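Local coordinates for hypothetical zinc-type alcohol dehydrogenase-like protein in PRE5-FET4 intergenic region (Saccharomyces cerevisiae, PDB 1PIW) that reduces a broad range of aromatic and aliphatic aldehydes to alcohols with NADPH, as a zinc-containing, medium-chain alcohol dehydrogenase that works as a homodimer, at residues Glu205-Ser210 against His226-Leu231; Glu233-Glu238 against Met262-Lys267. All blocks are in the same frame, centred on the assembly; numbering follows the deposited sequence.

Contact 1 (Glu205-Ser210 against His226-Leu231); sequences ETYVIS and HYIATL. With NAP (NADP nicotinamide-adenine-dinucleotide phosphate), chain E.
Two neighbouring parallel strands of the Rossmann sheet, 205-210 and 226-229, meet here, pairing V208 with Y227, I209 with I228 and S210 with A229. Their axes approach to 4.8 Å, inclined at 20°. The ladder alternates as parallel pairing requires: V208 N donates to H226 O (3.0 Å), I228 N donates back to V208 O, and S210 N reaches I228 O. The last strong rung, from T230 N to S210 O (2.8 Å), lies in the carbonyl plane and extends the pairing past the end of strand 226-229; T230 OG1 adds a weak bond to the same oxygen.

On one face of the sheet, H226 CB sits over the centre of the Y207 ring, a CH-pi contact 4.0 Å from the centroid. The imidazole then turns its edge toward that phenol face, an offset edge-to-face pair with planes at 76°. Farther along, I228 CD1 touches both Y207 CD2, at the ring's edge, and I209 CG1; branched I209 and I228 lie side by side, as suits a buried sheet face.

The other face carries V208, S210, Y227 and A229. Y227 CG is anti to the backbone N (chi1 -172°), and the ring meets V208 through CE1, 3.8 Å from CG1, while Y227 OH is hydrogen-bonded to S212 O and lies 3.4 Å from S210 CB. Helix 216-222 packs on V208 and Y227.

S210 OG donates to O3X of the NADP phosphate on the adenosine ribose, at 2.8 Å. A small hydroxyl suits this strand end, where many NAD-dependent relatives carry an acidic residue that would probably repel that phosphate. The arrangement is the beta-alpha-beta unit of an NADP-binding Rossmann fold, with the phosphate met at the C-terminal end of strand 205-210, the first of this unit.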
loop_
_atom_site.group_PDB
_atom_site.type_symbol
_atom_site.label_atom_id
_atom_site.label_comp_id
_atom_site.label_asym_id
_atom_site.label_seq_id
_atom_site.Cartn_x
_atom_site.Cartn_y
_atom_site.Cartn_z
ATOM N N GLU A 205 1.190 18.259 -9.586
ATOM C CA GLU A 205 1.769 19.345 -8.815
ATOM C C GLU A 205 2.775 18.570 -7.975
ATOM O O GLU A 205 2.400 17.750 -7.133
ATOM C CB GLU A 205 0.707 19.994 -7.932
ATOM C CG GLU A 205 1.187 21.146 -7.062
ATOM C CD GLU A 205 0.055 21.798 -6.270
ATOM O OE1 GLU A 205 0.344 22.677 -5.422
ATOM O OE2 GLU A 205 -1.127 21.439 -6.495
ATOM N N THR A 206 4.056 18.816 -8.226
ATOM C CA THR A 206 5.120 18.097 -7.544
ATOM C C THR A 206 5.778 18.809 -6.372
ATOM O O THR A 206 6.046 20.007 -6.423
ATOM C CB THR A 206 6.209 17.731 -8.541
ATOM O OG1 THR A 206 5.609 17.185 -9.717
ATOM C CG2 THR A 206 7.119 16.716 -7.959
ATOM N N TYR A 207 6.038 18.052 -5.315
ATOM C CA TYR A 207 6.692 18.570 -4.126
ATOM C C TYR A 207 8.010 17.817 -3.985
ATOM O O TYR A 207 8.016 16.589 -4.024
ATOM C CB TYR A 207 5.839 18.287 -2.888
ATOM C CG TYR A 207 4.699 19.251 -2.646
ATOM C CD1 TYR A 207 3.853 19.636 -3.680
ATOM C CD2 TYR A 207 4.441 19.755 -1.363
ATOM C CE1 TYR A 207 2.776 20.498 -3.448
ATOM C CE2 TYR A 207 3.368 20.615 -1.122
ATOM C CZ TYR A 207 2.539 20.981 -2.170
ATOM O OH TYR A 207 1.461 21.814 -1.956
ATOM N N VAL A 208 9.133 18.520 -3.850
ATOM C CA VAL A 208 10.395 17.811 -3.661
ATOM C C VAL A 208 10.551 17.721 -2.161
ATOM O O VAL A 208 10.330 18.697 -1.458
ATOM C CB VAL A 208 11.589 18.553 -4.281
ATOM C CG1 VAL A 208 12.882 17.980 -3.762
ATOM C CG2 VAL A 208 11.567 18.381 -5.789
ATOM N N ILE A 209 10.911 16.547 -1.662
ATOM C CA ILE A 209 11.043 16.371 -0.229
ATOM C C ILE A 209 12.428 15.888 0.155
ATOM O O ILE A 209 12.716 14.688 0.150
ATOM C CB ILE A 209 9.977 15.387 0.282
ATOM C CG1 ILE A 209 8.590 15.923 -0.089
ATOM C CG2 ILE A 209 10.102 15.203 1.793
ATOM C CD1 ILE A 209 7.457 14.962 0.178
ATOM N N SER A 210 13.285 16.846 0.499
ATOM C CA SER A 210 14.660 16.545 0.878
ATOM C C SER A 210 14.857 16.792 2.362
ATOM O O SER A 210 13.949 17.258 3.043
ATOM C CB SER A 210 15.612 17.419 0.071
ATOM O OG SER A 210 16.942 17.010 0.270
ATOM N N HIS A 226 6.809 23.133 -5.110
ATOM C CA HIS A 226 7.157 23.454 -3.753
ATOM C C HIS A 226 8.244 22.543 -3.243
ATOM O O HIS A 226 8.435 21.448 -3.772
ATOM C CB HIS A 226 5.963 23.389 -2.830
ATOM C CG HIS A 226 6.199 24.117 -1.550
ATOM N ND1 HIS A 226 5.966 23.556 -0.311
ATOM C CD2 HIS A 226 6.707 25.350 -1.318
ATOM C CE1 HIS A 226 6.324 24.410 0.629
ATOM N NE2 HIS A 226 6.776 25.507 0.044
ATOM N N TYR A 227 8.941 23.013 -2.209
ATOM C CA TYR A 227 10.074 22.313 -1.608
ATOM C C TYR A 227 9.937 22.180 -0.103
ATOM O O TYR A 227 9.411 23.065 0.547
ATOM C CB TYR A 227 11.349 23.094 -1.919
ATOM C CG TYR A 227 12.646 22.410 -1.544
ATOM C CD1 TYR A 227 13.297 21.559 -2.443
ATOM C CD2 TYR A 227 13.248 22.652 -0.307
ATOM C CE1 TYR A 227 14.518 20.973 -2.119
ATOM C CE2 TYR A 227 14.471 22.071 0.027
ATOM C CZ TYR A 227 15.101 21.235 -0.882
ATOM O OH TYR A 227 16.310 20.663 -0.553
ATOM N N ILE A 228 10.442 21.084 0.447
ATOM C CA ILE A 228 10.381 20.827 1.880
ATOM C C ILE A 228 11.727 20.297 2.346
ATOM O O ILE A 228 12.364 19.508 1.644
ATOM C CB ILE A 228 9.332 19.753 2.215
ATOM C CG1 ILE A 228 7.942 20.212 1.780
ATOM C CG2 ILE A 228 9.367 19.437 3.693
ATOM C CD1 ILE A 228 6.892 19.123 1.889
ATOM N N ALA A 229 12.159 20.716 3.532
ATOM C CA ALA A 229 13.432 20.255 4.077
ATOM C C ALA A 229 13.237 19.660 5.462
ATOM O O ALA A 229 13.234 20.368 6.469
ATOM C CB ALA A 229 14.432 21.391 4.133
ATOM N N THR A 230 13.069 18.341 5.481
ATOM C CA THR A 230 12.866 17.555 6.691
ATOM C C THR A 230 13.549 18.081 7.939
ATOM O O THR A 230 12.887 18.345 8.945
ATOM C CB THR A 230 13.331 16.111 6.462
ATOM O OG1 THR A 230 12.450 15.489 5.521
ATOM C CG2 THR A 230 13.333 15.318 7.767
ATOM N N LEU A 231 14.869 18.224 7.875
ATOM C CA LEU A 231 15.640 18.702 9.021
ATOM C C LEU A 231 15.161 20.050 9.541
ATOM O O LEU A 231 15.421 20.397 10.689
ATOM C CB LEU A 231 17.135 18.781 8.675
ATOM C CG LEU A 231 17.840 17.449 8.386
ATOM C CD1 LEU A 231 19.265 17.697 7.954
ATOM C CD2 LEU A 231 17.818 16.576 9.612
HETATM P PA NAP E . 21.729 8.909 -6.179
HETATM O O1A NAP E . 22.446 7.821 -5.616
HETATM O O2A NAP E . 22.237 9.885 -7.242
HETATM O O5B NAP E . 21.183 9.806 -4.974
HETATM C C5B NAP E . 20.390 9.173 -3.934
HETATM C C4B NAP E . 19.739 10.403 -3.276
HETATM O O4B NAP E . 18.848 9.923 -2.165
HETATM C C3B NAP E . 20.696 11.389 -2.549
HETATM O O3B NAP E . 21.064 12.418 -3.481
HETATM C C2B NAP E . 19.868 11.865 -1.371
HETATM O O2B NAP E . 18.949 12.906 -1.682
HETATM C C1B NAP E . 19.105 10.587 -0.925
HETATM N N9A NAP E . 19.901 9.851 0.098
HETATM C C8A NAP E . 21.169 9.295 0.094
HETATM N N7A NAP E . 21.522 8.721 1.239
HETATM C C5A NAP E . 20.414 8.912 2.053
HETATM C C6A NAP E . 20.192 8.523 3.395
HETATM N N6A NAP E . 21.040 7.862 4.197
HETATM N N1A NAP E . 18.959 8.854 3.969
HETATM C C2A NAP E . 17.988 9.546 3.230
HETATM N N3A NAP E . 18.174 9.946 1.907
HETATM C C4A NAP E . 19.407 9.605 1.355
HETATM O O3 NAP E . 20.361 8.419 -6.775
HETATM P PN NAP E . 19.876 7.090 -7.436
HETATM O O1N NAP E . 20.894 6.547 -8.340
HETATM O O2N NAP E . 18.572 7.427 -8.023
HETATM O O5D NAP E . 19.731 6.139 -6.202
HETATM C C5D NAP E . 19.705 4.733 -6.464
HETATM C C4D NAP E . 18.789 4.096 -5.482
HETATM O O4D NAP E . 17.633 3.636 -6.224
HETATM C C3D NAP E . 19.422 2.838 -4.836
HETATM O O3D NAP E . 19.093 2.716 -3.439
HETATM C C2D NAP E . 18.884 1.713 -5.690
HETATM O O2D NAP E . 18.836 0.483 -5.014
HETATM C C1D NAP E . 17.528 2.181 -6.076
HETATM P P2B NAP E . 18.636 14.137 -0.704
HETATM O O1X NAP E . 17.594 13.628 0.274
HETATM O O2X NAP E . 19.962 14.373 -0.085
HETATM O O3X NAP E . 18.092 15.214 -1.587
#

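Contact 2 (Glu233-Glu238 against Met262-Lys267); sequences EGDWGE and MPKAMK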
loop_
_atom_site.group_PDB
_atom_site.type_symbol
_atom_site.label_atom_id
_atom_site.label_comp_id
_atom_site.label_asym_id
_atom_site.label_seq_id
_atom_site.Cartn_x
_atom_site.Cartn_y
_atom_site.Cartn_z
ATOM N N GLU A 233 11.819 20.977 9.497
ATOM C CA GLU A 233 10.381 20.928 9.773
ATOM C C GLU A 233 9.895 20.375 11.110
ATOM O O GLU A 233 8.793 20.714 11.552
ATOM C CB GLU A 233 9.673 20.206 8.628
ATOM C CG GLU A 233 9.580 21.030 7.348
ATOM C CD GLU A 233 8.578 22.171 7.462
ATOM O OE1 GLU A 233 8.295 22.826 6.431
ATOM O OE2 GLU A 233 8.073 22.410 8.583
ATOM N N GLY A 234 10.686 19.523 11.750
ATOM C CA GLY A 234 10.277 18.992 13.043
ATOM C C GLY A 234 9.127 18.003 13.015
ATOM O O GLY A 234 8.912 17.260 13.972
ATOM N N ASP A 235 8.380 18.013 11.918
ATOM C CA ASP A 235 7.252 17.112 11.698
ATOM C C ASP A 235 6.480 17.662 10.514
ATOM O O ASP A 235 5.458 18.340 10.670
ATOM C CB ASP A 235 6.332 17.024 12.920
ATOM C CG ASP A 235 5.483 15.750 12.918
ATOM O OD1 ASP A 235 4.768 15.499 11.919
ATOM O OD2 ASP A 235 5.534 14.990 13.912
ATOM N N TRP A 236 6.994 17.382 9.323
ATOM C CA TRP A 236 6.359 17.855 8.112
ATOM C C TRP A 236 5.083 17.077 7.849
ATOM O O TRP A 236 4.174 17.576 7.187
ATOM C CB TRP A 236 7.303 17.708 6.932
ATOM C CG TRP A 236 7.700 16.305 6.681
ATOM C CD1 TRP A 236 8.528 15.537 7.445
ATOM C CD2 TRP A 236 7.304 15.494 5.572
ATOM N NE1 TRP A 236 8.682 14.300 6.878
ATOM C CE2 TRP A 236 7.942 14.245 5.723
ATOM C CE3 TRP A 236 6.475 15.704 4.463
ATOM C CZ2 TRP A 236 7.776 13.204 4.800
ATOM C CZ3 TRP A 236 6.311 14.677 3.554
ATOM C CH2 TRP A 236 6.961 13.441 3.726
ATOM N N GLY A 237 5.021 15.847 8.353
ATOM C CA GLY A 237 3.820 15.054 8.166
ATOM C C GLY A 237 2.684 15.838 8.791
ATOM O O GLY A 237 1.618 16.019 8.204
ATOM N N GLU A 238 2.946 16.316 10.000
ATOM C CA GLU A 238 2.006 17.113 10.771
ATOM C C GLU A 238 1.656 18.377 9.997
ATOM O O GLU A 238 0.487 18.737 9.870
ATOM C CB GLU A 238 2.658 17.476 12.110
ATOM C CG GLU A 238 1.912 18.469 12.975
ATOM C CD GLU A 238 0.608 17.916 13.488
ATOM O OE1 GLU A 238 0.611 16.761 13.971
ATOM O OE2 GLU A 238 -0.413 18.639 13.416
ATOM N N MET A 262 5.540 10.424 7.450
ATOM C CA MET A 262 5.122 10.517 6.063
ATOM C C MET A 262 3.634 10.290 5.806
ATOM O O MET A 262 2.991 11.062 5.084
ATOM C CB MET A 262 5.940 9.558 5.211
ATOM C CG MET A 262 6.032 9.991 3.783
ATOM S SD MET A 262 6.890 8.781 2.812
ATOM C CE MET A 262 8.617 9.050 3.262
ATOM N N PRO A 263 3.059 9.231 6.393
ATOM C CA PRO A 263 1.634 8.950 6.185
ATOM C C PRO A 263 0.688 10.141 6.380
ATOM O O PRO A 263 -0.255 10.324 5.609
ATOM C CB PRO A 263 1.378 7.818 7.163
ATOM C CG PRO A 263 2.690 7.048 7.092
ATOM C CD PRO A 263 3.696 8.165 7.189
ATOM N N LYS A 264 0.951 10.950 7.403
ATOM C CA LYS A 264 0.133 12.127 7.700
ATOM C C LYS A 264 -0.091 13.047 6.494
ATOM O O LYS A 264 -1.193 13.562 6.304
ATOM C CB LYS A 264 0.773 12.974 8.801
ATOM C CG LYS A 264 0.930 12.342 10.169
ATOM C CD LYS A 264 1.375 13.437 11.145
ATOM C CE LYS A 264 1.601 12.926 12.561
ATOM N NZ LYS A 264 2.762 11.990 12.646
ATOM N N ALA A 265 0.951 13.279 5.700
ATOM C CA ALA A 265 0.829 14.159 4.545
ATOM C C ALA A 265 0.078 13.493 3.413
ATOM O O ALA A 265 -0.148 14.111 2.365
ATOM C CB ALA A 265 2.190 14.575 4.056
ATOM N N MET A 266 -0.305 12.233 3.625
ATOM C CA MET A 266 -1.016 11.459 2.608
ATOM C C MET A 266 -2.531 11.591 2.693
ATOM O O MET A 266 -3.128 11.448 3.765
ATOM C CB MET A 266 -0.632 9.978 2.706
ATOM C CG MET A 266 0.851 9.708 2.563
ATOM S SD MET A 266 1.502 10.443 1.051
ATOM C CE MET A 266 0.715 9.433 -0.196
ATOM N N LYS A 267 -3.148 11.865 1.551
ATOM C CA LYS A 267 -4.594 11.997 1.488
ATOM C C LYS A 267 -5.200 10.644 1.808
ATOM O O LYS A 267 -4.509 9.630 1.813
ATOM C CB LYS A 267 -5.029 12.445 0.087
ATOM C CG LYS A 267 -4.682 13.891 -0.247
ATOM C CD LYS A 267 -4.840 14.181 -1.730
ATOM C CE LYS A 267 -6.269 13.953 -2.202
ATOM N NZ LYS A 267 -6.457 14.213 -3.669
#
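W236 and M262 make the main apolar contact, their side chains lying side by side and pointing the same way. The six-membered ring of the indole does the touching: CH2 is 3.6 Å from M262 CG, and CZ3 lies 4.2 Å from A265 CB, M262 CG and A265 CB both coming to the ring obliquely. A flat, broad ring can span both partners, while the unbranched methionine lies beside it and the small alanine packs against CZ3. An alanine in place of W236 would probably open a gap beside M262 CG and A265 CB.

Backbone packing joins G237 to K264, whose CA atoms are 4.7 Å apart. Glycine suits this position because a CB would point toward 262-267 and crowd K264 CB. The lysine chain is extended through chi2 and chi3; its CB packs against G237 C and O, and its CD lies 3.5 Å from E238 N.

Among the polar groups, D235 stands at the N-cap of helix 236-239, its carboxylate accepting from E238 N, although the placing of OD1 is doubtful. K264 NZ lies near D235, opposite in charge but beyond salt-bridge distance. Within 262-267, A265 N bonds to M262 O at 3.1 Å and M266 N to P263 O, a compact turn leading into strand 266-267. The contact joins the crossover between strands 226-229 and 244-249 to the turn before strand 270-274, two connections of the Rossmann domain of a zinc-containing alcohol dehydrogenase.

Overall arrangement
W236 links the two contacts, whose centres lie 11 Å apart. Its CZ3 is 3.6 Å from I209 CD1 and its CB 4.2 Å from I228 CG2, so the indole packs on the isoleucine face of contact 1 while its six-membered ring meets M262 and A265 in contact 2. The chain passes from strand 226-229 through helix 236-239 and then to strand 244-249, the crossover that gives the sheet its 3-2-1-4-5-6 order. S210 of contact 1 bonds directly to NADP; contact 2 stands behind, with the M262 side chain about 9 Å from the cofactor and that of W236 about 10 Å from that of S210.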